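Local structure of phosphatidylserine synthase (Haemophilus influenzae, 3HSI) at residues V152-A157 / R174-T179; H142-V147 / A391-L396; L268-K273 / N297-E302; V262-F267 / P284-H289. The protein belongs to the phospholipase D superfamily as a bacterial phosphatidylserine synthase that pairs with a second copy of itself. All blocks are in the same frame, centred on the assembly; numbering follows the deposited sequence.

Contact 1. Residues V152-A157 / R174-T179; sequences VLYSGA and RYQKIT
S155 OG is gripped by two hydrogen bonds. It donates to R174 O at 2.7 Å, approaching from above the carbonyl plane, and OG accepts from A157 N at 3.1 Å, which closes an ST turn. With OG anti to its own backbone N (chi1 -178°), the hydroxyl can reach both partners. The Y175 ring comes in beside it, CD1 lying 3.3 Å from S155 OG, and the edge of that ring faces A157 CB. Y175 takes an eclipsed-leaning chi1 of -32° to sit there; F38 stacks on the ring and D173 N bonds its OH. Away from this end the strands pair antiparallel. V152/I178 and Y154/Q176 are hydrogen-bonded pairs, all four bonds lying in their carbonyl planes, as in Y154 N to Q176 O at 2.7 Å. Between them L153 and K177 form a non-hydrogen-bonded pair whose side chains cross obliquely, L153 CD1 against K177 CB at 4.0 Å. On the face with Y154, Q176 folds at chi2 (83°), so that OE1 comes to the edge of the Y154 ring; R174 forms a salt bridge with E411. Q176 OE1 is also 3.3 Å from Y154 O, two acceptors that form no bond. The S155 proton is thus committed to R174 O, so a buried side chain carries the cross-strand bonding on beyond the backbone ladder.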
# COMPACT_ATOMS: atom_id res chain seq x y z
N VAL C 152 -8.00 12.16 30.80
CA VAL C 152 -7.99 11.38 29.57
C VAL C 152 -9.04 10.26 29.61
O VAL C 152 -9.07 9.46 30.54
CB VAL C 152 -6.60 10.81 29.25
CG1 VAL C 152 -6.66 9.94 28.01
CG2 VAL C 152 -5.60 11.93 29.01
N LEU C 153 -9.90 10.22 28.58
CA LEU C 153 -10.78 9.07 28.38
C LEU C 153 -10.29 8.37 27.12
O LEU C 153 -10.39 8.91 26.03
CB LEU C 153 -12.24 9.52 28.26
CG LEU C 153 -13.34 8.45 28.27
CD1 LEU C 153 -13.29 7.57 29.53
CD2 LEU C 153 -14.75 9.08 28.14
N TYR C 154 -9.72 7.18 27.29
CA TYR C 154 -9.10 6.48 26.18
C TYR C 154 -9.94 5.27 25.78
O TYR C 154 -10.33 4.47 26.64
CB TYR C 154 -7.67 6.06 26.54
CG TYR C 154 -6.85 5.62 25.34
CD1 TYR C 154 -6.02 6.51 24.65
CD2 TYR C 154 -6.92 4.28 24.87
CE1 TYR C 154 -5.28 6.10 23.54
CE2 TYR C 154 -6.20 3.87 23.77
CZ TYR C 154 -5.38 4.78 23.10
OH TYR C 154 -4.68 4.36 22.00
N SER C 155 -10.18 5.12 24.48
CA SER C 155 -10.98 4.01 23.98
C SER C 155 -10.83 3.86 22.47
O SER C 155 -10.60 4.84 21.75
CB SER C 155 -12.46 4.24 24.26
OG SER C 155 -13.19 3.13 23.80
N GLY C 156 -11.02 2.64 22.00
CA GLY C 156 -11.02 2.39 20.54
C GLY C 156 -12.31 2.86 19.87
O GLY C 156 -12.41 2.86 18.65
N ALA C 157 -13.29 3.30 20.68
CA ALA C 157 -14.67 3.57 20.21
C ALA C 157 -14.78 4.89 19.45
O ALA C 157 -14.13 5.87 19.82
CB ALA C 157 -15.62 3.62 21.40
N ARG C 174 -13.19 -1.21 24.94
CA ARG C 174 -12.64 -0.98 26.27
C ARG C 174 -12.52 0.50 26.52
O ARG C 174 -12.36 1.26 25.59
CB ARG C 174 -11.27 -1.61 26.39
CG ARG C 174 -11.30 -3.09 26.54
CD ARG C 174 -9.90 -3.62 26.49
NE ARG C 174 -9.16 -3.35 27.72
CZ ARG C 174 -7.83 -3.24 27.78
NH1 ARG C 174 -7.09 -3.34 26.69
NH2 ARG C 174 -7.24 -3.05 28.95
N TYR C 175 -12.61 0.91 27.79
CA TYR C 175 -12.65 2.34 28.11
C TYR C 175 -11.86 2.58 29.37
O TYR C 175 -12.13 1.97 30.40
CB TYR C 175 -14.12 2.82 28.31
CG TYR C 175 -15.10 2.06 27.44
CD1 TYR C 175 -15.42 2.50 26.17
CD2 TYR C 175 -15.66 0.87 27.88
CE1 TYR C 175 -16.32 1.81 25.37
CE2 TYR C 175 -16.55 0.15 27.09
CZ TYR C 175 -16.87 0.61 25.84
OH TYR C 175 -17.72 -0.14 25.06
N GLN C 176 -10.88 3.48 29.29
CA GLN C 176 -10.10 3.82 30.46
C GLN C 176 -10.12 5.32 30.71
O GLN C 176 -9.85 6.13 29.82
CB GLN C 176 -8.67 3.34 30.35
CG GLN C 176 -8.56 1.86 30.35
CD GLN C 176 -8.80 1.28 28.98
OE1 GLN C 176 -8.58 1.95 27.97
NE2 GLN C 176 -9.28 0.04 28.92
N LYS C 177 -10.44 5.66 31.95
CA LYS C 177 -10.43 7.04 32.39
C LYS C 177 -9.19 7.28 33.27
O LYS C 177 -8.98 6.59 34.27
CB LYS C 177 -11.72 7.37 33.15
CG LYS C 177 -12.06 8.85 33.09
CD LYS C 177 -12.53 9.39 34.38
CE LYS C 177 -13.75 8.72 34.88
NZ LYS C 177 -14.34 9.58 35.93
N ILE C 178 -8.34 8.22 32.84
CA ILE C 178 -7.15 8.59 33.58
C ILE C 178 -7.12 10.08 33.87
O ILE C 178 -7.04 10.92 32.96
CB ILE C 178 -5.83 8.17 32.86
CG1 ILE C 178 -5.82 6.68 32.58
CG2 ILE C 178 -4.62 8.52 33.71
CD1 ILE C 178 -5.11 6.32 31.26
N THR C 179 -7.21 10.38 35.15
CA THR C 179 -7.12 11.73 35.66
C THR C 179 -5.64 12.05 35.97
O THR C 179 -5.11 11.65 37.00
CB THR C 179 -7.96 11.86 36.92
OG1 THR C 179 -9.34 11.56 36.60
CG2 THR C 179 -7.88 13.27 37.45

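Contact 2. Residues H142-V147 / A391-L396; sequences HVKGFV and AENGLL
The H142 imidazole and the E392 carboxylate lie side by side and point the same way, their planes 16° apart. E392 OE1 touches H142 CB at 3.3 Å, while E392 OE2 meets H142 CD2 at 3.7 Å, oblique to the ring. The third flat group, the N393 amide, is bonded at both ends to the K144 backbone. Its ND2 donates within the amide plane to a lone pair of K144 O, 3.0 Å away; K144 N reaches OD1 at 2.9 Å from above the plane. Chi1 of 73° puts N393 CG in the crowded position between backbone N and C, and bonds of Y154 OH to OD1 and Y232 OH to ND2 help fix the amide's rotation. V143 CG1 packs against ND2, crossing N393 at about a right angle. H142 N bonds A391 O along a bent path (132°). A water joins H142 O, E392 OE1 and N393 N; the water oxygen is a short 2.4 Å from H142 O. H142 and K144 match the phospholipase D HxK signature; N393 probably positions this backbone as a second-shell residue, with E392 contributing through the water. With H142 NE2 4.8 Å from E392 OE2, the carboxylate could favour a protonated imidazole.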
# COMPACT_ATOMS: atom_id res chain seq x y z
N HIS C 142 -6.40 6.56 13.22
CA HIS C 142 -6.80 5.62 14.27
C HIS C 142 -6.22 6.03 15.63
O HIS C 142 -6.24 5.23 16.56
CB HIS C 142 -6.32 4.22 13.95
CG HIS C 142 -7.27 3.41 13.10
ND1 HIS C 142 -8.62 3.32 13.37
CD2 HIS C 142 -7.04 2.57 12.06
CE1 HIS C 142 -9.19 2.50 12.50
NE2 HIS C 142 -8.25 2.03 11.70
N VAL C 143 -5.66 7.23 15.73
CA VAL C 143 -5.25 7.79 17.01
C VAL C 143 -6.50 7.95 17.90
O VAL C 143 -7.54 8.44 17.42
CB VAL C 143 -4.57 9.18 16.79
CG1 VAL C 143 -4.44 9.99 18.11
CG2 VAL C 143 -3.23 8.99 16.08
N LYS C 144 -6.39 7.54 19.17
CA LYS C 144 -7.50 7.63 20.13
C LYS C 144 -7.22 8.57 21.27
O LYS C 144 -6.07 8.96 21.50
CB LYS C 144 -7.82 6.25 20.73
CG LYS C 144 -7.91 5.12 19.74
CD LYS C 144 -9.10 5.29 18.78
CE LYS C 144 -9.03 4.27 17.62
NZ LYS C 144 -10.21 4.44 16.72
N GLY C 145 -8.26 8.95 22.00
CA GLY C 145 -8.07 9.77 23.18
C GLY C 145 -9.02 10.94 23.15
O GLY C 145 -9.21 11.56 22.11
N PHE C 146 -9.66 11.19 24.30
CA PHE C 146 -10.44 12.37 24.54
C PHE C 146 -9.81 13.02 25.76
O PHE C 146 -9.53 12.37 26.75
CB PHE C 146 -11.88 12.01 24.94
CG PHE C 146 -12.62 11.15 23.96
CD1 PHE C 146 -12.17 10.98 22.66
CD2 PHE C 146 -13.80 10.53 24.35
CE1 PHE C 146 -12.88 10.19 21.75
CE2 PHE C 146 -14.52 9.75 23.45
CZ PHE C 146 -14.05 9.59 22.14
N VAL C 147 -9.58 14.32 25.69
CA VAL C 147 -9.04 15.02 26.82
C VAL C 147 -10.05 16.07 27.22
O VAL C 147 -10.45 16.88 26.39
CB VAL C 147 -7.68 15.66 26.49
CG1 VAL C 147 -7.16 16.53 27.68
CG2 VAL C 147 -6.66 14.59 26.05
N ALA C 391 -2.61 5.53 11.15
CA ALA C 391 -1.94 6.26 12.21
C ALA C 391 -2.53 5.79 13.53
O ALA C 391 -3.74 5.80 13.72
CB ALA C 391 -2.05 7.77 12.02
N GLU C 392 -1.65 5.34 14.43
CA GLU C 392 -2.07 4.68 15.66
C GLU C 392 -1.43 5.29 16.88
O GLU C 392 -0.36 5.94 16.79
CB GLU C 392 -1.67 3.19 15.63
CG GLU C 392 -2.06 2.43 14.34
CD GLU C 392 -3.48 1.88 14.41
OE1 GLU C 392 -4.18 2.11 15.42
OE2 GLU C 392 -3.88 1.18 13.46
N ASN C 393 -2.05 5.08 18.04
CA ASN C 393 -1.37 5.40 19.28
C ASN C 393 -1.62 4.38 20.40
O ASN C 393 -2.34 3.40 20.21
CB ASN C 393 -1.62 6.84 19.71
CG ASN C 393 -3.03 7.07 20.25
OD1 ASN C 393 -3.93 6.26 20.04
ND2 ASN C 393 -3.21 8.21 20.94
N GLY C 394 -0.99 4.59 21.55
CA GLY C 394 -1.14 3.70 22.67
C GLY C 394 -0.72 4.32 23.99
O GLY C 394 0.13 5.23 24.04
N LEU C 395 -1.35 3.84 25.07
CA LEU C 395 -0.84 4.11 26.40
C LEU C 395 -0.30 2.78 26.92
O LEU C 395 -1.05 1.82 27.14
CB LEU C 395 -1.94 4.68 27.31
CG LEU C 395 -2.68 5.92 26.78
CD1 LEU C 395 -3.85 6.36 27.72
CD2 LEU C 395 -1.69 7.09 26.54
N LEU C 396 1.01 2.72 27.07
CA LEU C 396 1.63 1.57 27.71
C LEU C 396 1.69 1.79 29.20
O LEU C 396 2.43 2.64 29.69
CB LEU C 396 3.02 1.24 27.15
CG LEU C 396 3.68 -0.00 27.78
CD1 LEU C 396 2.88 -1.30 27.48
CD2 LEU C 396 5.15 -0.19 27.34
O HOH W 1 -4.82 3.70 17.76

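Contact 3. Residues L268-K273 / N297-E302; sequences LQVQKK and NGKRVE
Two loops leading into neighbouring parallel strands meet here, at the N-terminal ends of the two strands of a beta-alpha-beta crossover in which strand 273-277, helix 285-296 and strand 300-306 follow one another. Segment 268-273 comes off helix 258-268, and segment 297-302 leaves helix 285-296 through a Schellman motif with G298, at positive phi, in the C-prime place. The first cross-strand bond is nearly straight and in the carbonyl plane, R300 N to K272 O at 2.8 Å (169°). The same K272 O takes a second hydrogen bond from a water at 3.0 Å, which also donates to G298 O. One residue on, K273 CA leans on R300 O in a CA-H...O contact of 3.2 Å. K299 packs closely over the other segment. Its CG lies beside the backbone N at an eclipsed-leaning chi1 of -33°, and after a bend at chi2 the chain runs over the 270-271 backbone until NZ donates to Q271 O at 2.9 Å, above the carbonyl plane. V270 CG1 passes K299 CB, running the opposite way, at 4.2 Å. K273 crosses R300 at about a right angle, K273 CD against R300 CB at 3.8 Å, and then leans toward E302. There K273 NZ forms a long salt bridge with E302 OE1 at 3.9 Å; E302 also pairs with R416 and R354. The D371 carboxylate accepts hydrogen bonds from the backbone N of Q271, K272 and K273. The loop is therefore held mainly through its own peptide groups, while two arginines and a lysine would probably keep the E302 carboxylate ionised.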
# COMPACT_ATOMS: atom_id res chain seq x y z
N LEU C 268 7.78 -10.47 22.40
CA LEU C 268 9.03 -11.20 22.61
C LEU C 268 9.40 -11.33 24.06
O LEU C 268 10.17 -12.21 24.39
CB LEU C 268 10.19 -10.51 21.90
CG LEU C 268 10.21 -10.64 20.40
CD1 LEU C 268 11.14 -9.60 19.86
CD2 LEU C 268 10.65 -12.04 20.03
N GLN C 269 8.91 -10.42 24.90
CA GLN C 269 9.31 -10.38 26.30
C GLN C 269 8.33 -10.99 27.27
O GLN C 269 8.43 -10.77 28.46
CB GLN C 269 9.59 -8.92 26.73
CG GLN C 269 10.99 -8.44 26.33
CD GLN C 269 12.06 -9.18 27.11
OE1 GLN C 269 12.09 -9.11 28.34
NE2 GLN C 269 12.94 -9.90 26.40
N VAL C 270 7.36 -11.75 26.76
CA VAL C 270 6.47 -12.54 27.60
C VAL C 270 7.25 -13.60 28.39
O VAL C 270 8.00 -14.39 27.82
CB VAL C 270 5.38 -13.21 26.75
CG1 VAL C 270 4.50 -14.16 27.61
CG2 VAL C 270 4.54 -12.14 26.08
N GLN C 271 7.08 -13.60 29.71
CA GLN C 271 7.76 -14.60 30.53
C GLN C 271 6.85 -15.79 30.84
O GLN C 271 7.33 -16.92 30.93
CB GLN C 271 8.26 -13.97 31.84
CG GLN C 271 9.25 -12.82 31.65
CD GLN C 271 10.49 -13.24 30.88
OE1 GLN C 271 10.60 -12.97 29.68
NE2 GLN C 271 11.43 -13.88 31.56
N LYS C 272 5.55 -15.53 30.99
CA LYS C 272 4.57 -16.52 31.42
C LYS C 272 3.32 -16.57 30.55
O LYS C 272 2.96 -17.64 30.05
CB LYS C 272 4.15 -16.26 32.88
CG LYS C 272 5.20 -16.66 33.89
CD LYS C 272 4.74 -16.40 35.29
CE LYS C 272 5.70 -17.01 36.29
NZ LYS C 272 5.39 -18.42 36.65
N LYS C 273 2.64 -15.44 30.41
CA LYS C 273 1.33 -15.41 29.73
C LYS C 273 1.13 -14.13 28.94
O LYS C 273 1.51 -13.05 29.37
CB LYS C 273 0.15 -15.66 30.72
CG LYS C 273 -1.22 -15.58 30.04
CD LYS C 273 -2.26 -16.62 30.53
CE LYS C 273 -3.68 -16.05 30.47
NZ LYS C 273 -3.90 -15.16 31.71
N ASN C 297 7.84 -22.33 23.20
CA ASN C 297 8.70 -22.17 24.36
C ASN C 297 7.94 -22.24 25.67
O ASN C 297 8.42 -21.78 26.68
CB ASN C 297 9.48 -20.84 24.29
CG ASN C 297 10.55 -20.85 23.22
OD1 ASN C 297 11.18 -21.86 22.97
ND2 ASN C 297 10.76 -19.71 22.58
N GLY C 298 6.73 -22.78 25.63
CA GLY C 298 5.98 -23.03 26.87
C GLY C 298 5.22 -21.88 27.50
O GLY C 298 4.64 -22.04 28.58
N LYS C 299 5.18 -20.72 26.85
CA LYS C 299 4.42 -19.61 27.46
C LYS C 299 2.95 -19.84 27.17
O LYS C 299 2.60 -20.54 26.21
CB LYS C 299 4.87 -18.24 26.94
CG LYS C 299 6.35 -18.08 26.59
CD LYS C 299 7.26 -18.48 27.72
CE LYS C 299 8.64 -17.89 27.58
NZ LYS C 299 9.20 -18.00 28.94
N ARG C 300 2.08 -19.27 27.99
CA ARG C 300 0.65 -19.36 27.74
C ARG C 300 0.19 -18.17 26.90
O ARG C 300 0.75 -17.06 27.02
CB ARG C 300 -0.12 -19.36 29.05
CG ARG C 300 0.39 -20.37 30.05
CD ARG C 300 0.08 -21.77 29.63
NE ARG C 300 0.48 -22.75 30.62
CZ ARG C 300 1.43 -23.66 30.45
NH1 ARG C 300 2.11 -23.73 29.31
NH2 ARG C 300 1.69 -24.53 31.42
N VAL C 301 -0.85 -18.40 26.10
CA VAL C 301 -1.41 -17.38 25.23
C VAL C 301 -2.92 -17.51 25.25
O VAL C 301 -3.47 -18.61 25.08
CB VAL C 301 -0.93 -17.54 23.73
CG1 VAL C 301 -1.60 -16.45 22.83
CG2 VAL C 301 0.61 -17.50 23.63
N GLU C 302 -3.57 -16.38 25.45
CA GLU C 302 -5.01 -16.32 25.40
C GLU C 302 -5.41 -15.31 24.31
O GLU C 302 -4.97 -14.19 24.31
CB GLU C 302 -5.54 -15.90 26.78
CG GLU C 302 -7.05 -15.76 26.81
CD GLU C 302 -7.59 -15.27 28.15
OE1 GLU C 302 -6.78 -15.06 29.11
OE2 GLU C 302 -8.83 -15.11 28.26
O HOH W 2 4.09 -20.21 31.07

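Contact 4. Residues V262-F267 / P284-H289; sequences VIEDLF and PRTLQH
L287 carries most of the contact between the two helices, and its path begins at CB, which lies 4.2 Å from F267 CE1. Chi1 of -75° sets CG beside the backbone N, and from there the two methyls part and treat the phenyl ring differently. CD2 stands over one face of the ring, 4.0 Å from the F267 centroid and 13° off its normal, a CH-pi contact. CD1 goes to the far end instead, touching F267 CZ at 3.9 Å and I263 CG2 at 4.1 Å. Both F267 and I263 cross L287 at about a right angle, and the leucine thus touches two residues about one helical turn apart. Beside this apolar patch, E264 stretches out to T286, where E264 OE2 meets T286 CG2 at 3.9 Å without a hydrogen bond. The carboxylate has better partners: OE2 takes a bond from W387 NE1, and OE1 forms a salt bridge with R216 of the second subunit. T286 OG1 in turn bonds K290 NZ. P284, at the N-cap position, opens helix 285-296 with its O accepting from both L287 N and Q288 N. The segment axes are 10.3 Å apart and only 13° from parallel. Since F267 also rests on L274 and I276 of strand 273-277, the pair belongs to a helical layer against a beta-sheet, as in the alpha-beta-alpha sandwich of phospholipase D-like domains.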
# COMPACT_ATOMS: atom_id res chain seq x y z
N VAL C 262 7.26 -1.38 19.97
CA VAL C 262 6.87 -1.75 21.33
C VAL C 262 5.98 -3.00 21.41
O VAL C 262 6.23 -3.91 22.20
CB VAL C 262 6.24 -0.54 22.10
CG1 VAL C 262 5.52 -1.01 23.36
CG2 VAL C 262 7.33 0.48 22.46
N ILE C 263 4.95 -3.07 20.59
CA ILE C 263 4.14 -4.30 20.55
C ILE C 263 4.98 -5.57 20.23
O ILE C 263 4.89 -6.60 20.94
CB ILE C 263 2.94 -4.11 19.58
CG1 ILE C 263 2.08 -2.93 20.08
CG2 ILE C 263 2.14 -5.42 19.42
CD1 ILE C 263 1.09 -2.29 19.03
N GLU C 264 5.80 -5.50 19.18
CA GLU C 264 6.65 -6.62 18.82
C GLU C 264 7.53 -7.01 20.00
O GLU C 264 7.67 -8.18 20.31
CB GLU C 264 7.51 -6.31 17.57
CG GLU C 264 6.65 -6.00 16.33
CD GLU C 264 7.46 -5.63 15.09
OE1 GLU C 264 8.68 -5.87 15.09
OE2 GLU C 264 6.87 -5.10 14.10
N ASP C 265 8.08 -6.02 20.68
CA ASP C 265 8.94 -6.28 21.82
C ASP C 265 8.18 -6.80 23.05
O ASP C 265 8.72 -7.58 23.83
CB ASP C 265 9.79 -5.04 22.17
CG ASP C 265 10.85 -4.73 21.09
OD1 ASP C 265 11.15 -5.63 20.24
OD2 ASP C 265 11.40 -3.61 21.07
N LEU C 266 6.95 -6.35 23.23
CA LEU C 266 6.09 -6.87 24.29
C LEU C 266 5.88 -8.38 24.09
O LEU C 266 6.05 -9.15 25.02
CB LEU C 266 4.77 -6.08 24.37
CG LEU C 266 4.75 -4.68 25.02
CD1 LEU C 266 3.38 -3.99 24.82
CD2 LEU C 266 5.03 -4.75 26.52
N PHE C 267 5.58 -8.79 22.87
CA PHE C 267 5.36 -10.21 22.52
C PHE C 267 6.62 -11.04 22.72
O PHE C 267 6.55 -12.20 23.12
CB PHE C 267 4.95 -10.35 21.06
CG PHE C 267 3.48 -10.16 20.79
CD1 PHE C 267 2.79 -11.07 19.98
CD2 PHE C 267 2.79 -9.06 21.27
CE1 PHE C 267 1.44 -10.89 19.71
CE2 PHE C 267 1.43 -8.87 20.99
CZ PHE C 267 0.76 -9.79 20.21
N PRO C 284 -0.67 -9.41 11.75
CA PRO C 284 0.48 -9.28 10.89
C PRO C 284 1.32 -10.54 11.02
O PRO C 284 1.34 -11.14 12.10
CB PRO C 284 1.25 -8.08 11.48
CG PRO C 284 0.37 -7.47 12.48
CD PRO C 284 -0.65 -8.46 12.88
N ARG C 285 1.97 -10.97 9.93
CA ARG C 285 2.85 -12.14 9.96
C ARG C 285 3.88 -12.07 11.06
O ARG C 285 4.15 -13.08 11.69
CB ARG C 285 3.58 -12.37 8.58
N THR C 286 4.45 -10.89 11.31
CA THR C 286 5.45 -10.75 12.37
C THR C 286 4.86 -11.14 13.74
O THR C 286 5.56 -11.70 14.55
CB THR C 286 6.08 -9.30 12.45
OG1 THR C 286 7.07 -9.26 13.50
CG2 THR C 286 5.01 -8.21 12.77
N LEU C 287 3.58 -10.87 13.98
CA LEU C 287 2.98 -11.18 15.28
C LEU C 287 2.60 -12.65 15.34
O LEU C 287 2.64 -13.28 16.41
CB LEU C 287 1.77 -10.28 15.58
CG LEU C 287 2.10 -8.83 15.99
CD1 LEU C 287 0.91 -8.20 16.67
CD2 LEU C 287 3.34 -8.71 16.90
N GLN C 288 2.28 -13.22 14.17
CA GLN C 288 1.94 -14.62 14.11
C GLN C 288 3.18 -15.47 14.45
O GLN C 288 3.10 -16.42 15.26
CB GLN C 288 1.42 -14.98 12.72
CG GLN C 288 0.04 -14.40 12.34
CD GLN C 288 -0.31 -14.77 10.89
OE1 GLN C 288 -0.20 -15.94 10.49
NE2 GLN C 288 -0.70 -13.77 10.09
N HIS C 289 4.31 -15.11 13.86
CA HIS C 289 5.57 -15.75 14.18
C HIS C 289 5.89 -15.64 15.68
O HIS C 289 6.36 -16.59 16.29
CB HIS C 289 6.69 -15.10 13.38
CG HIS C 289 6.51 -15.17 11.88
ND1 HIS C 289 6.03 -16.29 11.22
CD2 HIS C 289 6.79 -14.26 10.91
CE1 HIS C 289 6.02 -16.06 9.92
NE2 HIS C 289 6.48 -14.84 9.70

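Contacts 1 and 2 lie about 9 Å apart between centres and touch directly, strands 146-148 and 151-155 being neighbours in one sheet. Contact 2 ties residues far apart in sequence, so that the other three contacts all fall between its two segments; contact 1 comes first, and contacts 3 and 4 interleave later. Those two have centres about 12 Å apart: contact 4 pairs helices 258-268 and 285-296, and contact 3 the chain that leaves them. Contact 4 also reaches contact 2 where L396 packs on L266 and V262. Strand 391-398 and strands 273-277 and 300-306 belong to the other large sheet, so contact 2 joins the protein's two halves near the HxK signature.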